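Transcriptional regulator KdgR (Pseudomonas aeruginosa, PDB 5Y6I) probably binds DNA as a dimeric transcription factor of the IclR family, pairing a helix-turn-helix domain with a GAF-like C-terminal domain. Local coordinates at residues 26-31 with 43-48; 91-96 with 253-258; 36-41 with 54-59. All coordinates share one frame; numbering follows the deposited sequence.

Interaction 1. Residues 26-31 with 43-48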
loop_
_atom_site.group_PDB
_atom_site.type_symbol
_atom_site.label_atom_id
_atom_site.label_comp_id
_atom_site.label_asym_id
_atom_site.label_seq_id
_atom_site.Cartn_x
_atom_site.Cartn_y
_atom_site.Cartn_z
ATOM N N LEU A 26 -13.766 -14.783 6.209
ATOM C CA LEU A 26 -13.440 -13.593 5.439
ATOM C C LEU A 26 -12.050 -13.710 4.841
ATOM O O LEU A 26 -11.809 -13.289 3.702
ATOM C CB LEU A 26 -13.554 -12.361 6.329
ATOM C CG LEU A 26 -13.220 -10.976 5.784
ATOM C CD1 LEU A 26 -14.198 -10.539 4.694
ATOM C CD2 LEU A 26 -13.219 -9.972 6.935
ATOM N N LYS A 27 -11.133 -14.321 5.583
ATOM C CA LYS A 27 -9.772 -14.463 5.098
ATOM C C LYS A 27 -9.718 -15.406 3.906
ATOM O O LYS A 27 -8.912 -15.217 2.988
ATOM C CB LYS A 27 -8.866 -14.961 6.231
ATOM C CG LYS A 27 -7.447 -15.287 5.806
ATOM C CD LYS A 27 -6.748 -16.220 6.784
ATOM C CE LYS A 27 -6.413 -15.514 8.089
ATOM N NZ LYS A 27 -5.493 -16.312 8.957
ATOM N N ALA A 28 -10.551 -16.431 3.897
ATOM C CA ALA A 28 -10.511 -17.343 2.762
ATOM C C ALA A 28 -11.307 -16.839 1.570
ATOM O O ALA A 28 -11.028 -17.248 0.439
ATOM C CB ALA A 28 -11.040 -18.707 3.159
ATOM N N LEU A 29 -12.305 -15.989 1.802
ATOM C CA LEU A 29 -12.994 -15.335 0.701
ATOM C C LEU A 29 -12.024 -14.436 -0.061
ATOM O O LEU A 29 -11.940 -14.505 -1.292
ATOM C CB LEU A 29 -14.195 -14.554 1.247
ATOM C CG LEU A 29 -15.278 -13.940 0.358
ATOM C CD1 LEU A 29 -16.198 -14.998 -0.231
ATOM C CD2 LEU A 29 -16.100 -12.919 1.144
ATOM N N ALA A 30 -11.238 -13.631 0.664
ATOM C CA ALA A 30 -10.214 -12.797 0.031
ATOM C C ALA A 30 -9.212 -13.641 -0.751
ATOM O O ALA A 30 -8.780 -13.261 -1.846
ATOM C CB ALA A 30 -9.492 -11.971 1.092
ATOM N N GLU A 31 -8.815 -14.749 -0.158
ATOM C CA GLU A 31 -7.884 -15.656 -0.778
ATOM C C GLU A 31 -8.463 -16.252 -2.036
ATOM O O GLU A 31 -7.738 -16.639 -2.922
ATOM C CB GLU A 31 -7.528 -16.779 0.184
ATOM C CG GLU A 31 -6.282 -16.527 0.994
ATOM C CD GLU A 31 -5.947 -17.663 1.926
ATOM O OE1 GLU A 31 -6.090 -17.488 3.140
ATOM O OE2 GLU A 31 -5.518 -18.730 1.449
ATOM N N GLU A 43 -14.299 -25.819 1.270
ATOM C CA GLU A 43 -13.125 -26.657 1.064
ATOM C C GLU A 43 -11.841 -25.897 1.379
ATOM O O GLU A 43 -10.850 -26.498 1.812
ATOM C CB GLU A 43 -13.119 -27.180 -0.371
ATOM C CG GLU A 43 -11.863 -27.936 -0.784
ATOM C CD GLU A 43 -12.027 -28.623 -2.127
ATOM O OE1 GLU A 43 -12.638 -29.716 -2.161
ATOM O OE2 GLU A 43 -11.564 -28.066 -3.148
ATOM N N HIS A 44 -11.836 -24.581 1.185
ATOM C CA HIS A 44 -10.647 -23.807 1.508
ATOM C C HIS A 44 -10.443 -23.733 3.017
ATOM O O HIS A 44 -9.404 -24.157 3.533
ATOM C CB HIS A 44 -10.741 -22.412 0.892
ATOM C CG HIS A 44 -9.419 -21.864 0.458
ATOM N ND1 HIS A 44 -8.584 -22.540 -0.406
ATOM C CD2 HIS A 44 -8.783 -20.713 0.776
ATOM C CE1 HIS A 44 -7.492 -21.825 -0.607
ATOM N NE2 HIS A 44 -7.590 -20.711 0.096
ATOM N N VAL A 45 -11.437 -23.219 3.752
ATOM C CA VAL A 45 -11.322 -23.120 5.208
ATOM C C VAL A 45 -11.578 -24.422 5.941
ATOM O O VAL A 45 -11.607 -24.408 7.175
ATOM C CB VAL A 45 -12.307 -22.142 5.879
ATOM C CG1 VAL A 45 -12.243 -20.819 5.271
ATOM C CG2 VAL A 45 -13.720 -22.657 5.757
ATOM N N GLY A 46 -11.818 -25.523 5.238
ATOM C CA GLY A 46 -12.016 -26.807 5.895
ATOM C C GLY A 46 -13.126 -26.887 6.919
ATOM O O GLY A 46 -12.920 -27.450 7.999
ATOM N N MET A 47 -14.297 -26.355 6.617
ATOM C CA MET A 47 -15.463 -26.500 7.469
ATOM C C MET A 47 -16.646 -27.009 6.660
ATOM O O MET A 47 -16.663 -26.897 5.427
ATOM C CB MET A 47 -15.808 -25.162 8.131
ATOM C CG MET A 47 -14.601 -24.457 8.658
ATOM S SD MET A 47 -15.034 -23.002 9.619
ATOM C CE MET A 47 -15.870 -22.039 8.373
ATOM N N PRO A 48 -17.629 -27.620 7.321
ATOM C CA PRO A 48 -18.831 -28.079 6.601
ATOM C C PRO A 48 -19.511 -26.947 5.841
ATOM O O PRO A 48 -19.528 -25.798 6.288
ATOM C CB PRO A 48 -19.725 -28.622 7.722
ATOM C CG PRO A 48 -18.800 -28.947 8.858
ATOM C CD PRO A 48 -17.457 -28.319 8.614
#
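The imidazole of H44 meets helix 18-31 with its edge: the methyl of A28 lies in the ring plane, 3.8 Å from CB to H44 CD2, and E31 OE2 lies near that plane, beside it. H44 NE2 gives a hydrogen bond to E31 OE2 over 3.2 Å, bent to 146° at the hydrogen. The acceptor sits somewhat off the ring plane, the nitrogen in turn reaches OE2 from above the carboxylate, and the two flat groups are turned 72° against each other. E31 is extended beyond CG, which carries its carboxylate out to the end of the imidazole; the two side chains cross at about a right angle. This His-carboxylate bond lies at the exposed border of the contact, where a negative E31 would probably favour a protonated imidazole.

Further in, the methyl of A28 also packs on V45, whose CG1, anti to its own carbonyl carbon (chi1 -53°), is the branch that touches A28 CB. The small alanine lets the backbones come within 6.3 Å, measured between A28 CA and V45 CA.

The contact packs helix 18-31 against helix 38-45 inside the IclR-type winged helix-turn-helix domain. G46 follows with positive phi, turning the chain, and M47 packs on V21 and I25 of helix 18-31. On other sides of that helix, L26 and L29 pack against strand 74-76, and K27 and A30 meet the second subunit.

Interaction 2. Residues 91-96 with 253-258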
loop_
_atom_site.group_PDB
_atom_site.type_symbol
_atom_site.label_atom_id
_atom_site.label_comp_id
_atom_site.label_asym_id
_atom_site.label_seq_id
_atom_site.Cartn_x
_atom_site.Cartn_y
_atom_site.Cartn_z
ATOM N N MET A 91 0.338 1.192 6.691
ATOM C CA MET A 91 1.652 0.587 6.515
ATOM C C MET A 91 2.752 1.587 6.860
ATOM O O MET A 91 2.646 2.779 6.558
ATOM C CB MET A 91 1.822 0.102 5.078
ATOM C CG MET A 91 1.131 -1.189 4.728
ATOM S SD MET A 91 1.582 -1.734 3.063
ATOM C CE MET A 91 0.888 -0.421 2.075
ATOM N N ASP A 92 3.802 1.094 7.523
ATOM C CA ASP A 92 4.944 1.933 7.899
ATOM C C ASP A 92 6.138 1.010 8.133
ATOM O O ASP A 92 6.250 0.399 9.199
ATOM C CB ASP A 92 4.652 2.767 9.136
ATOM C CG ASP A 92 5.844 3.599 9.559
ATOM O OD1 ASP A 92 6.586 4.044 8.663
ATOM O OD2 ASP A 92 6.059 3.796 10.774
ATOM N N VAL A 93 7.025 0.923 7.142
ATOM C CA VAL A 93 8.181 0.060 7.291
ATOM C C VAL A 93 9.036 0.499 8.467
ATOM O O VAL A 93 9.766 -0.311 9.034
ATOM C CB VAL A 93 8.996 0.027 5.983
ATOM C CG1 VAL A 93 9.737 1.342 5.781
ATOM C CG2 VAL A 93 9.940 -1.166 5.966
ATOM N N LEU A 94 8.957 1.764 8.874
ATOM C CA LEU A 94 9.767 2.183 10.013
ATOM C C LEU A 94 9.237 1.574 11.298
ATOM O O LEU A 94 10.022 1.178 12.168
ATOM C CB LEU A 94 9.809 3.704 10.108
ATOM C CG LEU A 94 11.093 4.284 9.496
ATOM C CD1 LEU A 94 11.282 3.861 8.044
ATOM C CD2 LEU A 94 11.170 5.806 9.646
ATOM N N LYS A 95 7.909 1.475 11.424
ATOM C CA LYS A 95 7.298 0.773 12.550
ATOM C C LYS A 95 7.601 -0.720 12.492
ATOM O O LYS A 95 8.211 -1.280 13.414
ATOM C CB LYS A 95 5.786 1.024 12.560
ATOM C CG LYS A 95 4.992 0.269 13.648
ATOM C CD LYS A 95 4.178 -0.912 13.084
ATOM C CE LYS A 95 3.987 -2.005 14.142
ATOM N NZ LYS A 95 3.487 -3.309 13.598
ATOM N N SER A 96 7.216 -1.381 11.393
ATOM C CA SER A 96 7.286 -2.842 11.347
ATOM C C SER A 96 8.718 -3.354 11.465
ATOM O O SER A 96 8.931 -4.490 11.905
ATOM C CB SER A 96 6.665 -3.382 10.048
ATOM O OG SER A 96 5.564 -2.606 9.604
ATOM N N ARG A 253 12.319 -10.941 4.843
ATOM C CA ARG A 253 11.071 -11.595 4.468
ATOM C C ARG A 253 10.034 -11.499 5.572
ATOM O O ARG A 253 8.829 -11.439 5.287
ATOM C CB ARG A 253 11.324 -13.049 4.117
ATOM C CG ARG A 253 11.856 -13.210 2.721
ATOM C CD ARG A 253 12.668 -14.472 2.611
ATOM N NE ARG A 253 13.281 -14.574 1.298
ATOM C CZ ARG A 253 14.121 -15.535 0.940
ATOM N NH1 ARG A 253 14.629 -15.542 -0.284
ATOM N NH2 ARG A 253 14.448 -16.487 1.804
ATOM N N ALA A 254 10.468 -11.483 6.832
ATOM C CA ALA A 254 9.503 -11.335 7.919
ATOM C C ALA A 254 8.893 -9.942 7.906
ATOM O O ALA A 254 7.666 -9.792 7.877
ATOM C CB ALA A 254 10.162 -11.627 9.267
ATOM N N ILE A 255 9.743 -8.906 7.919
ATOM C CA ILE A 255 9.250 -7.531 7.868
ATOM C C ILE A 255 8.296 -7.351 6.693
ATOM O O ILE A 255 7.256 -6.690 6.815
ATOM C CB ILE A 255 10.424 -6.540 7.781
ATOM C CG1 ILE A 255 11.397 -6.712 8.945
ATOM C CG2 ILE A 255 9.915 -5.099 7.715
ATOM C CD1 ILE A 255 12.567 -5.719 8.890
ATOM N N SER A 256 8.632 -7.946 5.542
ATOM C CA SER A 256 7.784 -7.823 4.367
ATOM C C SER A 256 6.423 -8.436 4.620
ATOM O O SER A 256 5.392 -7.765 4.500
ATOM C CB SER A 256 8.439 -8.493 3.159
ATOM O OG SER A 256 9.423 -7.657 2.586
ATOM N N TRP A 257 6.404 -9.732 4.941
ATOM C CA TRP A 257 5.149 -10.445 5.142
ATOM C C TRP A 257 4.296 -9.777 6.210
ATOM O O TRP A 257 3.063 -9.870 6.167
ATOM C CB TRP A 257 5.452 -11.895 5.500
ATOM C CG TRP A 257 4.286 -12.761 5.846
ATOM C CD1 TRP A 257 3.685 -13.692 5.049
ATOM C CD2 TRP A 257 3.614 -12.816 7.106
ATOM N NE1 TRP A 257 2.662 -14.307 5.730
ATOM C CE2 TRP A 257 2.599 -13.784 6.997
ATOM C CE3 TRP A 257 3.766 -12.125 8.317
ATOM C CZ2 TRP A 257 1.736 -14.082 8.054
ATOM C CZ3 TRP A 257 2.913 -12.413 9.360
ATOM C CH2 TRP A 257 1.909 -13.386 9.223
ATOM N N ARG A 258 4.913 -9.071 7.157
ATOM C CA ARG A 258 4.098 -8.354 8.129
ATOM C C ARG A 258 3.474 -7.096 7.548
ATOM O O ARG A 258 2.480 -6.599 8.096
ATOM C CB ARG A 258 4.929 -8.028 9.370
ATOM C CG ARG A 258 5.054 -9.250 10.283
ATOM C CD ARG A 258 6.225 -9.191 11.255
ATOM N NE ARG A 258 6.322 -7.893 11.908
ATOM C CZ ARG A 258 7.028 -7.670 13.010
ATOM N NH1 ARG A 258 7.079 -6.453 13.539
ATOM N NH2 ARG A 258 7.670 -8.675 13.592
#
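I255 and S96 face each other where helix 244-258 passes the first turn of helix 93-108, their CA atoms 6.2 Å apart. The CG2 branch of I255 does the touching: it lies 4.4 Å from S96 CB and 4.3 Å from V93 CG2, a loose apolar contact between buried residues. Next to it R258 reaches across to the backbone of S96. Its CG is anti to the carbonyl carbon (chi1 -79°), and a bend at chi3 turns the guanidinium back toward helix 93-108, leaving NH1 3.2 Å from S96 O. The carbonyl oxygen approaches the guanidinium obliquely and the angle is too poor for a hydrogen bond; any attraction is probably a general charge-dipole one.

The next shell fixes the start of helix 93-108. D92 is the N-cap: its carboxylate accepts weak capping bonds from L94 N, to OD1, and from K95 N, to OD2. Its carbonyl oxygen takes two bonds from S96, one from the backbone N and one from OG at 3.1 Å. The hydroxyl comes from above the carbonyl plane, 53° out of it, and the serine is thereby tied to its own helix.

Farther out, V93 and I255 rest on strands 209-217 and 223-232, I255 also touches A97 and P100, and S256 OG is bonded to F217 N. The two helices thus pack side by side on the antiparallel sheet of the GAF-like domain, while W257 meets R78 of the second subunit in a cation-pi contact.

Chemically, the join has an inner part made by V93, I255 and the CB of S96, and an outer part with the positive charges of K95 and R258. K95 NZ lies 4.8 Å from R258 NH1, and these like charges would probably disfavour closer approach, although S96 O may partly offset the positive potential there.

Interaction 3. Residues 36-41 with 54-59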
loop_
_atom_site.group_PDB
_atom_site.type_symbol
_atom_site.label_atom_id
_atom_site.label_comp_id
_atom_site.label_asym_id
_atom_site.label_seq_id
_atom_site.Cartn_x
_atom_site.Cartn_y
_atom_site.Cartn_z
ATOM N N THR A 36 -16.381 -16.599 -5.505
ATOM C CA THR A 36 -16.264 -17.998 -5.120
ATOM C C THR A 36 -17.642 -18.616 -4.884
ATOM O O THR A 36 -18.604 -17.931 -4.524
ATOM C CB THR A 36 -15.334 -18.159 -3.876
ATOM O OG1 THR A 36 -15.154 -19.554 -3.590
ATOM C CG2 THR A 36 -15.864 -17.437 -2.636
ATOM N N SER A 37 -17.733 -19.922 -5.124
ATOM C CA SER A 37 -18.917 -20.694 -4.759
ATOM C C SER A 37 -18.771 -21.242 -3.339
ATOM O O SER A 37 -17.699 -21.189 -2.743
ATOM C CB SER A 37 -19.155 -21.843 -5.740
ATOM O OG SER A 37 -18.369 -22.970 -5.385
ATOM N N LEU A 38 -19.874 -21.779 -2.799
ATOM C CA LEU A 38 -19.864 -22.254 -1.416
ATOM C C LEU A 38 -18.917 -23.435 -1.246
ATOM O O LEU A 38 -18.071 -23.436 -0.344
ATOM C CB LEU A 38 -21.276 -22.633 -0.962
ATOM C CG LEU A 38 -21.298 -23.333 0.404
ATOM C CD1 LEU A 38 -21.031 -22.296 1.482
ATOM C CD2 LEU A 38 -22.636 -24.027 0.663
ATOM N N SER A 39 -19.028 -24.439 -2.119
ATOM C CA SER A 39 -18.215 -25.646 -1.988
ATOM C C SER A 39 -16.723 -25.349 -2.068
ATOM O O SER A 39 -15.920 -25.984 -1.371
ATOM C CB SER A 39 -18.593 -26.644 -3.069
ATOM O OG SER A 39 -18.144 -27.931 -2.710
ATOM N N ARG A 40 -16.324 -24.427 -2.952
ATOM C CA ARG A 40 -14.919 -24.046 -3.022
ATOM C C ARG A 40 -14.497 -23.310 -1.762
ATOM O O ARG A 40 -13.371 -23.493 -1.288
ATOM C CB ARG A 40 -14.660 -23.193 -4.267
ATOM C CG ARG A 40 -14.275 -23.993 -5.508
ATOM C CD ARG A 40 -12.870 -24.590 -5.353
ATOM N NE ARG A 40 -11.854 -23.689 -5.892
ATOM C CZ ARG A 40 -10.580 -23.677 -5.515
ATOM N NH1 ARG A 40 -10.154 -24.516 -4.579
ATOM N NH2 ARG A 40 -9.737 -22.819 -6.068
ATOM N N LEU A 41 -15.410 -22.523 -1.190
ATOM C CA LEU A 41 -15.149 -21.783 0.043
ATOM C C LEU A 41 -14.952 -22.719 1.233
ATOM O O LEU A 41 -13.952 -22.626 1.957
ATOM C CB LEU A 41 -16.308 -20.836 0.324
ATOM C CG LEU A 41 -16.090 -19.711 1.326
ATOM C CD1 LEU A 41 -14.747 -19.038 1.076
ATOM C CD2 LEU A 41 -17.205 -18.698 1.208
ATOM N N ARG A 54 -24.049 -20.437 6.850
ATOM C CA ARG A 54 -24.644 -19.690 7.953
ATOM C C ARG A 54 -23.860 -18.419 8.234
ATOM O O ARG A 54 -24.442 -17.331 8.333
ATOM C CB ARG A 54 -24.729 -20.560 9.211
ATOM C CG ARG A 54 -25.917 -20.193 10.088
ATOM C CD ARG A 54 -26.237 -21.260 11.117
ATOM N NE ARG A 54 -26.065 -22.621 10.612
ATOM C CZ ARG A 54 -25.294 -23.528 11.208
ATOM N NH1 ARG A 54 -24.638 -23.195 12.316
ATOM N NH2 ARG A 54 -25.179 -24.755 10.704
ATOM N N TYR A 55 -22.529 -18.535 8.346
ATOM C CA TYR A 55 -21.704 -17.365 8.643
ATOM C C TYR A 55 -21.572 -16.446 7.440
ATOM O O TYR A 55 -21.400 -15.235 7.614
ATOM C CB TYR A 55 -20.318 -17.784 9.137
ATOM C CG TYR A 55 -20.292 -18.292 10.559
ATOM C CD1 TYR A 55 -20.509 -19.634 10.837
ATOM C CD2 TYR A 55 -20.050 -17.428 11.623
ATOM C CE1 TYR A 55 -20.493 -20.105 12.128
ATOM C CE2 TYR A 55 -20.041 -17.888 12.921
ATOM C CZ TYR A 55 -20.259 -19.232 13.168
ATOM O OH TYR A 55 -20.241 -19.716 14.459
ATOM N N LEU A 56 -21.636 -16.995 6.221
ATOM C CA LEU A 56 -21.714 -16.147 5.031
ATOM C C LEU A 56 -22.848 -15.135 5.168
ATOM O O LEU A 56 -22.641 -13.928 5.001
ATOM C CB LEU A 56 -21.890 -17.000 3.768
ATOM C CG LEU A 56 -20.611 -17.305 2.968
ATOM C CD1 LEU A 56 -20.860 -18.248 1.789
ATOM C CD2 LEU A 56 -19.946 -16.011 2.464
ATOM N N GLN A 57 -24.044 -15.613 5.532
ATOM C CA GLN A 57 -25.194 -14.728 5.709
ATOM C C GLN A 57 -24.859 -13.546 6.618
ATOM O O GLN A 57 -25.138 -12.390 6.275
ATOM C CB GLN A 57 -26.381 -15.519 6.263
ATOM C CG GLN A 57 -26.819 -16.678 5.375
ATOM C CD GLN A 57 -26.997 -16.273 3.927
ATOM O OE1 GLN A 57 -26.178 -16.609 3.068
ATOM N NE2 GLN A 57 -28.075 -15.549 3.647
ATOM N N ALA A 58 -24.237 -13.811 7.772
ATOM C CA ALA A 58 -23.837 -12.720 8.662
ATOM C C ALA A 58 -22.877 -11.756 7.965
ATOM O O ALA A 58 -23.049 -10.531 8.037
ATOM C CB ALA A 58 -23.191 -13.279 9.931
ATOM N N LEU A 59 -21.852 -12.295 7.291
ATOM C CA LEU A 59 -20.876 -11.440 6.614
ATOM C C LEU A 59 -21.506 -10.628 5.488
ATOM O O LEU A 59 -21.023 -9.537 5.181
ATOM C CB LEU A 59 -19.698 -12.260 6.069
ATOM C CG LEU A 59 -18.849 -13.139 7.010
ATOM C CD1 LEU A 59 -17.871 -14.005 6.236
ATOM C CD2 LEU A 59 -18.101 -12.298 8.060
#
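Helices 38-45 and 49-61 keep well apart here, the nearest CA atoms being those of L38 and L56 at 9.1 Å, so leucine side chains must bridge the distance. L41 and L56 reach toward each other tip to tip: L41 CD2 meets both methyls of L56, 3.7 Å from CD1 and 4.0 Å from CD2. In L41, CG stands anti to the backbone N (chi1 -164°), which sends the branch across to the other helix. L38 joins at the margin, its CD1 lying 4.1 Å from L56 CD1, so that one methyl of L56 touches both leucines.

Within the helix-turn-helix unit of the IclR family, this is the hydrophobic packing between its two successive helices. L38 and L41 also lie on V52, one helical turn before L56, and L56 continues the apolar layer onto Y74 of strand 74-76.

S37 is the N-cap of helix 38-45; its OG accepts a long, weak bond from R40 N. S37 O takes two donors, L41 N and the hydroxyl of T36. On helix 49-61, Y55 packs on helix 18-31 of its own chain and on A19 of the second subunit.

Interactions 1 and 3 belong to the N-terminal helix-turn-helix domain and interaction 2 to the C-terminal domain. Interactions 1 and 3 have centres 8 Å apart, share helix 38-45 and alternate along the chain, so helices 18-31, 38-45 and 49-61 close into one bundle; they touch directly, L29 CD1 lying 3.4 Å from T36 CG2. Interaction 2 follows later in sequence and joins helix 93-108 to helix 244-258 near the end of the chain. Its centre is about 25 Å from that of interaction 1 and 31 Å from that of interaction 3. Segments of all three reach the second subunit, so the dimer interface involves both domains.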